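Local atomic coordinates of alpha-glucosidase (Pseudoalteromonas sp. K8, PDB entry 5HQA), a protein that hydrolyses alpha-glucosides as a calcium-binding, chloride-activated enzyme of glycoside hydrolase family 97. Residues L517-A530 with A543-Q555. Sequence-based numbering, arbitrary orientation. Where two conformers were deposited one is given.
Sequences LALYVVLYSPIQMA and AFQFIQDVPTDWQ
V521 CG2 meets the F546 ring at its edge, in the ring plane, 3.9 Å from F546 CZ. One face of F546 carries V550 CB from the next turn of its own chain, toward the rim. The rings of Y524 and W554 lie rim to rim, their planes at 66°, with Y524 CD1 3.7 Å from W554 CD1. Water 2 sits at the edge of Y524 and water 3 at that of W554. The Y520 ring is met obliquely by I547 and V550. I547 CD1 lies 3.7 Å from Y520 OH, and V550 CG1 packs on Y520 CB. With CG anti to its carbonyl carbon (chi1 -73°), the Y520 ring reaches across to M529, and Y520 OH donates to M529 O at 2.7 Å. This ties the end of helix 513-522 to strand 527-529. Replacing Y520 by alanine is likely to leave M529 O without this donor and open a gap beside I547, where the ring had packed. L517 CD2 also touches I547 CG1, and the two helix segments run nearly parallel, crossing at 19°. Further along, T552 OG1 donates to P526 O at 2.7 Å, from above the carbonyl plane. T552 CG2 lies 3.6 Å from Q528 CG, the two side chains running in opposite directions. Q528 is bent at chi2, which brings NE2 back to L523 O. Water 1 joins Y520 O to P551 O, and water 3 joins S525 O to W554 NE1. Strand 527-529 is the last parallel strand of the TIM-barrel domain, beside strand 264-269, and W554 begins the C-terminal antiparallel sheet. R572 of that sheet makes a cation-pi contact with W554. Between the helices the contact is mainly apolar; beyond them the threonine bond and waters add partners for backbone carbonyls to the apolar contacts.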
ATOM      1  N   LEU A 517      -8.286  -1.607 -17.750  1.00 11.66           N
ATOM      2  CA  LEU A 517      -9.150  -2.653 -17.204  1.00 11.26           C
ATOM      3  C   LEU A 517      -8.353  -3.641 -16.357  1.00 12.27           C
ATOM      4  O   LEU A 517      -8.807  -4.067 -15.285  1.00 12.93           O
ATOM      5  CB  LEU A 517      -9.861  -3.387 -18.337  1.00 11.72           C
ATOM      6  CG  LEU A 517     -10.750  -2.534 -19.233  1.00 13.22           C
ATOM      7  CD1 LEU A 517     -11.337  -3.386 -20.342  1.00 13.61           C
ATOM      8  CD2 LEU A 517     -11.851  -1.890 -18.408  1.00 12.79           C
ATOM      9  N   ALA A 518      -7.163  -4.014 -16.827  1.00 13.07           N
ATOM     10  CA  ALA A 518      -6.340  -4.980 -16.110  1.00 11.44           C
ATOM     11  C   ALA A 518      -6.003  -4.513 -14.696  1.00 12.80           C
ATOM     12  O   ALA A 518      -5.796  -5.346 -13.801  1.00 11.54           O
ATOM     13  CB  ALA A 518      -5.060  -5.243 -16.900  1.00 10.65           C
ATOM     14  N   LEU A 519      -5.940  -3.193 -14.471  1.00 12.18           N
ATOM     15  CA  LEU A 519      -5.565  -2.683 -13.151  1.00 10.20           C
ATOM     16  C   LEU A 519      -6.477  -3.204 -12.049  1.00 12.81           C
ATOM     17  O   LEU A 519      -6.049  -3.322 -10.897  1.00 13.60           O
ATOM     18  CB  LEU A 519      -5.593  -1.158 -13.144  1.00  9.74           C
ATOM     19  CG  LEU A 519      -4.616  -0.453 -14.078  1.00 12.03           C
ATOM     20  CD1 LEU A 519      -4.738   1.063 -13.919  1.00 11.73           C
ATOM     21  CD2 LEU A 519      -3.191  -0.924 -13.813  1.00 14.36           C
ATOM     22  N   TYR A 520      -7.742  -3.496 -12.367  1.00 10.93           N
ATOM     23  CA  TYR A 520      -8.677  -3.926 -11.334  1.00 10.59           C
ATOM     24  C   TYR A 520      -8.320  -5.290 -10.771  1.00 13.61           C
ATOM     25  O   TYR A 520      -8.788  -5.641  -9.682  1.00 15.20           O
ATOM     26  CB  TYR A 520     -10.115  -3.927 -11.887  1.00 11.67           C
ATOM     27  CG  TYR A 520     -10.631  -2.517 -12.059  1.00 11.38           C
ATOM     28  CD1 TYR A 520     -11.287  -1.869 -11.023  1.00 12.58           C
ATOM     29  CD2 TYR A 520     -10.406  -1.817 -13.231  1.00 11.85           C
ATOM     30  CE1 TYR A 520     -11.731  -0.569 -11.158  1.00 14.06           C
ATOM     31  CE2 TYR A 520     -10.841  -0.510 -13.376  1.00 12.38           C
ATOM     32  CZ  TYR A 520     -11.505   0.108 -12.337  1.00 13.50           C
ATOM     33  OH  TYR A 520     -11.931   1.407 -12.477  1.00 13.21           O
ATOM     34  N   VAL A 521      -7.520  -6.074 -11.487  1.00 11.50           N
ATOM     35  CA  VAL A 521      -7.047  -7.341 -10.965  1.00 12.38           C
ATOM     36  C   VAL A 521      -5.572  -7.284 -10.585  1.00 13.16           C
ATOM     37  O   VAL A 521      -5.153  -8.004  -9.674  1.00 14.41           O
ATOM     38  CB  VAL A 521      -7.313  -8.488 -11.965  1.00 11.57           C
ATOM     39  CG1 VAL A 521      -7.082  -9.853 -11.296  1.00 11.35           C
ATOM     40  CG2 VAL A 521      -8.734  -8.392 -12.508  1.00 12.12           C
ATOM     41  N   VAL A 522      -4.779  -6.422 -11.224  1.00 12.67           N
ATOM     42  CA  VAL A 522      -3.354  -6.376 -10.918  1.00 11.82           C
ATOM     43  C   VAL A 522      -3.092  -5.663  -9.594  1.00 14.16           C
ATOM     44  O   VAL A 522      -2.258  -6.111  -8.799  1.00 14.86           O
ATOM     45  CB  VAL A 522      -2.584  -5.719 -12.080  1.00 13.08           C
ATOM     46  CG1 VAL A 522      -1.154  -5.407 -11.655  1.00 12.42           C
ATOM     47  CG2 VAL A 522      -2.591  -6.635 -13.290  1.00 14.70           C
ATOM     48  N   LEU A 523      -3.773  -4.543  -9.327  1.00 11.17           N
ATOM     49  CA  LEU A 523      -3.493  -3.738  -8.134  1.00 11.91           C
ATOM     50  C   LEU A 523      -4.588  -3.978  -7.104  1.00 13.85           C
ATOM     51  O   LEU A 523      -5.713  -3.497  -7.269  1.00 14.19           O
ATOM     52  CB  LEU A 523      -3.392  -2.254  -8.476  1.00 12.17           C
ATOM     53  CG  LEU A 523      -2.279  -1.839  -9.438  1.00 14.57           C
ATOM     54  CD1 LEU A 523      -2.358  -0.332  -9.686  1.00 14.10           C
ATOM     55  CD2 LEU A 523      -0.901  -2.235  -8.901  1.00 13.29           C
ATOM     56  N   TYR A 524      -4.262  -4.713  -6.043  1.00 11.01           N
ATOM     57  CA  TYR A 524      -5.276  -5.062  -5.058  1.00  9.83           C
ATOM     58  C   TYR A 524      -5.675  -3.844  -4.224  1.00 13.44           C
ATOM     59  O   TYR A 524      -4.818  -3.096  -3.739  1.00 13.15           O
ATOM     60  CB  TYR A 524      -4.791  -6.184  -4.135  1.00 11.67           C
ATOM     61  CG  TYR A 524      -5.753  -6.332  -2.980  1.00 14.82           C
ATOM     62  CD1 TYR A 524      -7.083  -6.690  -3.208  1.00 13.36           C
ATOM     63  CD2 TYR A 524      -5.362  -6.046  -1.673  1.00 14.53           C
ATOM     64  CE1 TYR A 524      -7.993  -6.783  -2.168  1.00 11.97           C
ATOM     65  CE2 TYR A 524      -6.268  -6.144  -0.622  1.00 14.68           C
ATOM     66  CZ  TYR A 524      -7.577  -6.508  -0.885  1.00 12.46           C
ATOM     67  OH  TYR A 524      -8.474  -6.594   0.142  1.00 15.39           O
ATOM     68  N   SER A 525      -6.990  -3.656  -4.045  1.00 12.02           N
ATOM     69  CA  SER A 525      -7.528  -2.742  -3.047  1.00 11.09           C
ATOM     70  C   SER A 525      -8.951  -3.167  -2.730  1.00 11.44           C
ATOM     71  O   SER A 525      -9.681  -3.561  -3.654  1.00 12.02           O
ATOM     72  CB  SER A 525      -7.505  -1.294  -3.543  1.00 13.10           C
ATOM     73  OG  SER A 525      -8.040  -0.424  -2.560  1.00 14.32           O
ATOM     74  N   PRO A 526      -9.382  -3.124  -1.462  1.00 11.78           N
ATOM     75  CA  PRO A 526     -10.766  -3.528  -1.154  1.00 11.35           C
ATOM     76  C   PRO A 526     -11.794  -2.545  -1.673  1.00 11.51           C
ATOM     77  O   PRO A 526     -12.958  -2.928  -1.865  1.00 15.23           O
ATOM     78  CB  PRO A 526     -10.780  -3.598   0.378  1.00 12.16           C
ATOM     79  CG  PRO A 526      -9.730  -2.612   0.789  1.00 11.11           C
ATOM     80  CD  PRO A 526      -8.643  -2.736  -0.248  1.00 11.23           C
ATOM     81  N   ILE A 527     -11.412  -1.290  -1.891  1.00 11.21           N
ATOM     82  CA  ILE A 527     -12.240  -0.346  -2.630  1.00 13.58           C
ATOM     83  C   ILE A 527     -11.483   0.031  -3.892  1.00 13.63           C
ATOM     84  O   ILE A 527     -10.276   0.289  -3.847  1.00 12.74           O
ATOM     85  CB  ILE A 527     -12.633   0.898  -1.806  1.00 13.45           C
ATOM     86  CG1 ILE A 527     -11.410   1.627  -1.253  1.00 13.76           C
ATOM     87  CG2 ILE A 527     -13.595   0.510  -0.680  1.00 14.65           C
ATOM     88  CD1 ILE A 527     -11.746   3.008  -0.699  1.00 15.63           C
ATOM     89  N   GLN A 528     -12.183   0.002  -5.018  1.00 12.54           N
ATOM     90  CA  GLN A 528     -11.620   0.319  -6.318  1.00 12.81           C
ATOM     91  C   GLN A 528     -12.452   1.436  -6.921  1.00 12.71           C
ATOM     92  O   GLN A 528     -13.679   1.328  -6.999  1.00 12.09           O
ATOM     93  CB  GLN A 528     -11.628  -0.904  -7.244  1.00 13.57           C
ATOM     94  CG  GLN A 528     -10.670  -2.045  -6.820  1.00 13.06           C
ATOM     95  CD  GLN A 528      -9.214  -1.774  -7.207  1.00 17.88           C
ATOM     96  OE1 GLN A 528      -8.827  -0.634  -7.486  1.00 18.99           O
ATOM     97  NE2 GLN A 528      -8.401  -2.824  -7.216  1.00 17.03           N
ATOM     98  N   MET A 529     -11.797   2.508  -7.333  1.00 10.91           N
ATOM     99  CA  MET A 529     -12.510   3.585  -7.994  1.00 11.17           C
ATOM    100  C   MET A 529     -12.627   3.291  -9.476  1.00 13.08           C
ATOM    101  O   MET A 529     -11.712   2.735 -10.083  1.00 14.03           O
ATOM    102  CB  MET A 529     -11.797   4.921  -7.785  1.00 11.79           C
ATOM    103  CG  MET A 529     -12.684   6.111  -8.076  1.00 12.67           C
ATOM    104  SD  MET A 529     -11.759   7.628  -7.766  1.00 15.31           S
ATOM    105  CE  MET A 529     -13.090   8.833  -7.829  1.00 15.88           C
ATOM    106  N   ALA A 530     -13.771   3.642 -10.043  1.00 11.84           N
ATOM    107  CA  ALA A 530     -13.867   3.908 -11.473  1.00 12.10           C
ATOM    108  C   ALA A 530     -13.669   5.412 -11.584  1.00 13.59           C
ATOM    109  O   ALA A 530     -14.596   6.190 -11.356  1.00 14.13           O
ATOM    110  CB  ALA A 530     -15.199   3.443 -12.049  1.00 12.33           C
ATOM    111  N   ALA A 543     -16.570  -2.091 -22.889  1.00 15.59           N
ATOM    112  CA  ALA A 543     -15.412  -2.106 -22.003  1.00 14.11           C
ATOM    113  C   ALA A 543     -15.833  -1.881 -20.560  1.00 14.68           C
ATOM    114  O   ALA A 543     -15.280  -2.495 -19.638  1.00 13.59           O
ATOM    115  CB  ALA A 543     -14.407  -1.036 -22.437  1.00 15.54           C
ATOM    116  N   PHE A 544     -16.809  -0.995 -20.345  1.00 14.22           N
ATOM    117  CA  PHE A 544     -17.255  -0.679 -18.992  1.00 15.47           C
ATOM    118  C   PHE A 544     -17.823  -1.904 -18.287  1.00 17.82           C
ATOM    119  O   PHE A 544     -17.804  -1.973 -17.050  1.00 15.84           O
ATOM    120  CB  PHE A 544     -18.299   0.441 -19.054  1.00 15.75           C
ATOM    121  CG  PHE A 544     -18.638   1.045 -17.713  1.00 17.62           C
ATOM    122  CD1 PHE A 544     -17.640   1.371 -16.808  1.00 20.07           C
ATOM    123  CD2 PHE A 544     -19.960   1.326 -17.382  1.00 22.78           C
ATOM    124  CE1 PHE A 544     -17.954   1.946 -15.590  1.00 21.17           C
ATOM    125  CE2 PHE A 544     -20.284   1.899 -16.162  1.00 21.27           C
ATOM    126  CZ  PHE A 544     -19.277   2.202 -15.265  1.00 20.16           C
ATOM    127  N   GLN A 545     -18.323  -2.883 -19.052  1.00 14.73           N
ATOM    128  CA  GLN A 545     -18.898  -4.080 -18.442  1.00 15.01           C
ATOM    129  C   GLN A 545     -17.890  -4.806 -17.552  1.00 16.12           C
ATOM    130  O   GLN A 545     -18.275  -5.375 -16.521  1.00 16.11           O
ATOM    131  CB  GLN A 545     -19.430  -5.023 -19.524  1.00 15.52           C
ATOM    132  CG  GLN A 545     -20.238  -6.193 -18.970  1.00 19.75           C
ATOM    133  CD  GLN A 545     -21.517  -5.739 -18.289  1.00 23.93           C
ATOM    134  OE1 GLN A 545     -22.364  -5.075 -18.896  1.00 24.19           O
ATOM    135  NE2 GLN A 545     -21.662  -6.090 -17.016  1.00 21.79           N
ATOM    136  N   PHE A 546     -16.600  -4.789 -17.907  1.00 14.04           N
ATOM    137  CA  PHE A 546     -15.635  -5.451 -17.036  1.00 13.89           C
ATOM    138  C   PHE A 546     -15.572  -4.780 -15.671  1.00 16.15           C
ATOM    139  O   PHE A 546     -15.505  -5.459 -14.640  1.00 15.57           O
ATOM    140  CB  PHE A 546     -14.238  -5.483 -17.645  1.00 13.44           C
ATOM    141  CG  PHE A 546     -13.265  -6.235 -16.786  1.00 13.07           C
ATOM    142  CD1 PHE A 546     -13.284  -7.627 -16.765  1.00 14.40           C
ATOM    143  CD2 PHE A 546     -12.381  -5.561 -15.949  1.00 14.61           C
ATOM    144  CE1 PHE A 546     -12.409  -8.342 -15.943  1.00 12.87           C
ATOM    145  CE2 PHE A 546     -11.507  -6.265 -15.126  1.00 14.19           C
ATOM    146  CZ  PHE A 546     -11.526  -7.659 -15.123  1.00 13.81           C
ATOM    147  N   ILE A 547     -15.575  -3.445 -15.644  1.00 14.70           N
ATOM    148  CA  ILE A 547     -15.534  -2.732 -14.372  1.00 14.08           C
ATOM    149  C   ILE A 547     -16.801  -3.003 -13.572  1.00 16.95           C
ATOM    150  O   ILE A 547     -16.759  -3.155 -12.346  1.00 15.79           O
ATOM    151  CB  ILE A 547     -15.325  -1.226 -14.615  1.00 15.02           C
ATOM    152  CG1 ILE A 547     -14.009  -0.993 -15.355  1.00 12.39           C
ATOM    153  CG2 ILE A 547     -15.339  -0.463 -13.295  1.00 14.55           C
ATOM    154  CD1 ILE A 547     -13.695   0.490 -15.622  1.00 15.04           C
ATOM    155  N   GLN A 548     -17.949  -3.076 -14.251  1.00 16.62           N
ATOM    156  CA  GLN A 548     -19.184  -3.414 -13.557  1.00 16.37           C
ATOM    157  C   GLN A 548     -19.127  -4.812 -12.968  1.00 17.24           C
ATOM    158  O   GLN A 548     -19.701  -5.058 -11.902  1.00 17.78           O
ATOM    159  CB  GLN A 548     -20.369  -3.312 -14.505  1.00 15.10           C
ATOM    160  CG  GLN A 548     -20.695  -1.902 -14.943  1.00 15.17           C
ATOM    161  CD  GLN A 548     -21.823  -1.896 -15.940  1.00 25.54           C
ATOM    162  OE1 GLN A 548     -21.595  -1.980 -17.143  1.00 28.72           O
ATOM    163  NE2 GLN A 548     -23.052  -1.836 -15.447  1.00 24.32           N
ATOM    164  N   ASP A 549     -18.451  -5.742 -13.650  1.00 15.85           N
ATOM    165  CA  ASP A 549     -18.448  -7.131 -13.204  1.00 16.83           C
ATOM    166  C   ASP A 549     -17.432  -7.392 -12.097  1.00 15.42           C
ATOM    167  O   ASP A 549     -17.671  -8.244 -11.233  1.00 17.18           O
ATOM    168  CB  ASP A 549     -18.145  -8.077 -14.371  1.00 16.87           C
ATOM    169  CG  ASP A 549     -19.309  -8.236 -15.341  1.00 20.64           C
ATOM    170  OD1 ASP A 549     -20.428  -7.728 -15.079  1.00 21.28           O
ATOM    171  OD2 ASP A 549     -19.092  -8.907 -16.375  1.00 21.42           O
ATOM    172  N   VAL A 550     -16.300  -6.697 -12.100  1.00 14.80           N
ATOM    173  CA  VAL A 550     -15.145  -7.186 -11.345  1.00 13.70           C
ATOM    174  C   VAL A 550     -15.357  -6.969  -9.847  1.00 15.09           C
ATOM    175  O   VAL A 550     -15.806  -5.892  -9.427  1.00 14.34           O
ATOM    176  CB  VAL A 550     -13.845  -6.530 -11.849  1.00 13.76           C
ATOM    177  CG1 VAL A 550     -13.809  -5.010 -11.562  1.00 13.65           C
ATOM    178  CG2 VAL A 550     -12.610  -7.248 -11.283  1.00 12.31           C
ATOM    179  N   PRO A 551     -15.067  -7.963  -9.006  1.00 15.53           N
ATOM    180  CA  PRO A 551     -15.142  -7.777  -7.552  1.00 14.85           C
ATOM    181  C   PRO A 551     -13.880  -7.089  -7.031  1.00 15.36           C
ATOM    182  O   PRO A 551     -12.935  -6.817  -7.778  1.00 13.72           O
ATOM    183  CB  PRO A 551     -15.273  -9.207  -7.024  1.00 17.94           C
ATOM    184  CG  PRO A 551     -14.604 -10.057  -8.056  1.00 17.44           C
ATOM    185  CD  PRO A 551     -14.805  -9.362  -9.382  1.00 15.76           C
ATOM    186  N   THR A 552     -13.894  -6.778  -5.725  1.00 13.83           N
ATOM    187  CA  THR A 552     -12.752  -6.168  -5.051  1.00 15.01           C
ATOM    188  C   THR A 552     -12.342  -6.967  -3.817  1.00 16.60           C
ATOM    189  O   THR A 552     -11.530  -6.487  -3.013  1.00 14.67           O
ATOM    190  CB  THR A 552     -13.048  -4.718  -4.639  1.00 13.58           C
ATOM    191  OG1 THR A 552     -13.992  -4.712  -3.561  1.00 13.96           O
ATOM    192  CG2 THR A 552     -13.621  -3.915  -5.806  1.00 12.36           C
ATOM    193  N   ASP A 553     -12.885  -8.162  -3.645  1.00 14.56           N
ATOM    194  CA  ASP A 553     -12.653  -8.965  -2.455  1.00 14.63           C
ATOM    195  C   ASP A 553     -12.480 -10.403  -2.917  1.00 17.04           C
ATOM    196  O   ASP A 553     -13.293 -10.908  -3.697  1.00 15.91           O
ATOM    197  CB  ASP A 553     -13.827  -8.820  -1.481  1.00 16.02           C
ATOM    198  CG  ASP A 553     -13.522  -9.378  -0.105  1.00 20.82           C
ATOM    199  OD1 ASP A 553     -14.479  -9.820   0.565  1.00 23.67           O
ATOM    200  OD2 ASP A 553     -12.337  -9.371   0.306  1.00 18.18           O
ATOM    201  N   TRP A 554     -11.417 -11.054  -2.460  1.00 14.31           N
ATOM    202  CA  TRP A 554     -10.943 -12.258  -3.115  1.00 13.24           C
ATOM    203  C   TRP A 554     -10.741 -13.360  -2.095  1.00 16.44           C
ATOM    204  O   TRP A 554     -10.197 -13.119  -1.013  1.00 17.42           O
ATOM    205  CB  TRP A 554      -9.619 -11.986  -3.841  1.00 12.69           C
ATOM    206  CG  TRP A 554      -9.669 -10.774  -4.729  1.00 12.32           C
ATOM    207  CD1 TRP A 554      -9.204  -9.516  -4.441  1.00 13.18           C
ATOM    208  CD2 TRP A 554     -10.215 -10.707  -6.050  1.00 12.35           C
ATOM    209  NE1 TRP A 554      -9.430  -8.672  -5.504  1.00 12.36           N
ATOM    210  CE2 TRP A 554     -10.052  -9.378  -6.505  1.00 13.19           C
ATOM    211  CE3 TRP A 554     -10.840 -11.641  -6.891  1.00 13.76           C
ATOM    212  CZ2 TRP A 554     -10.477  -8.963  -7.769  1.00 12.55           C
ATOM    213  CZ3 TRP A 554     -11.257 -11.228  -8.154  1.00 13.99           C
ATOM    214  CH2 TRP A 554     -11.074  -9.898  -8.576  1.00 12.75           C
ATOM    215  N   GLN A 555     -11.181 -14.576  -2.427  0.62 15.15           N
ATOM    216  CA  GLN A 555     -10.844 -15.675  -1.531  0.62 16.71           C
ATOM    217  C   GLN A 555      -9.451 -16.231  -1.794  0.62 16.02           C
ATOM    218  O   GLN A 555      -8.866 -16.835  -0.888  0.62 16.35           O
ATOM    219  CB  GLN A 555     -11.883 -16.797  -1.604  0.62 20.27           C
ATOM    220  CG  GLN A 555     -12.239 -17.287  -2.978  0.62 24.26           C
ATOM    221  CD  GLN A 555     -13.142 -18.508  -2.898  0.62 27.93           C
ATOM    222  OE1 GLN A 555     -12.835 -19.456  -2.176  0.62 30.73           O
ATOM    223  NE2 GLN A 555     -14.267 -18.480  -3.611  0.62 16.67           N
TER
HETATM  224  O   HOH W   1     -10.652  -5.249  -7.827  1.00 15.52           O
HETATM  225  O   HOH W   2     -11.062  -6.918  -0.364  1.00 12.23           O
HETATM  226  O   HOH W   3      -9.280  -5.726  -5.444  1.00 14.39           O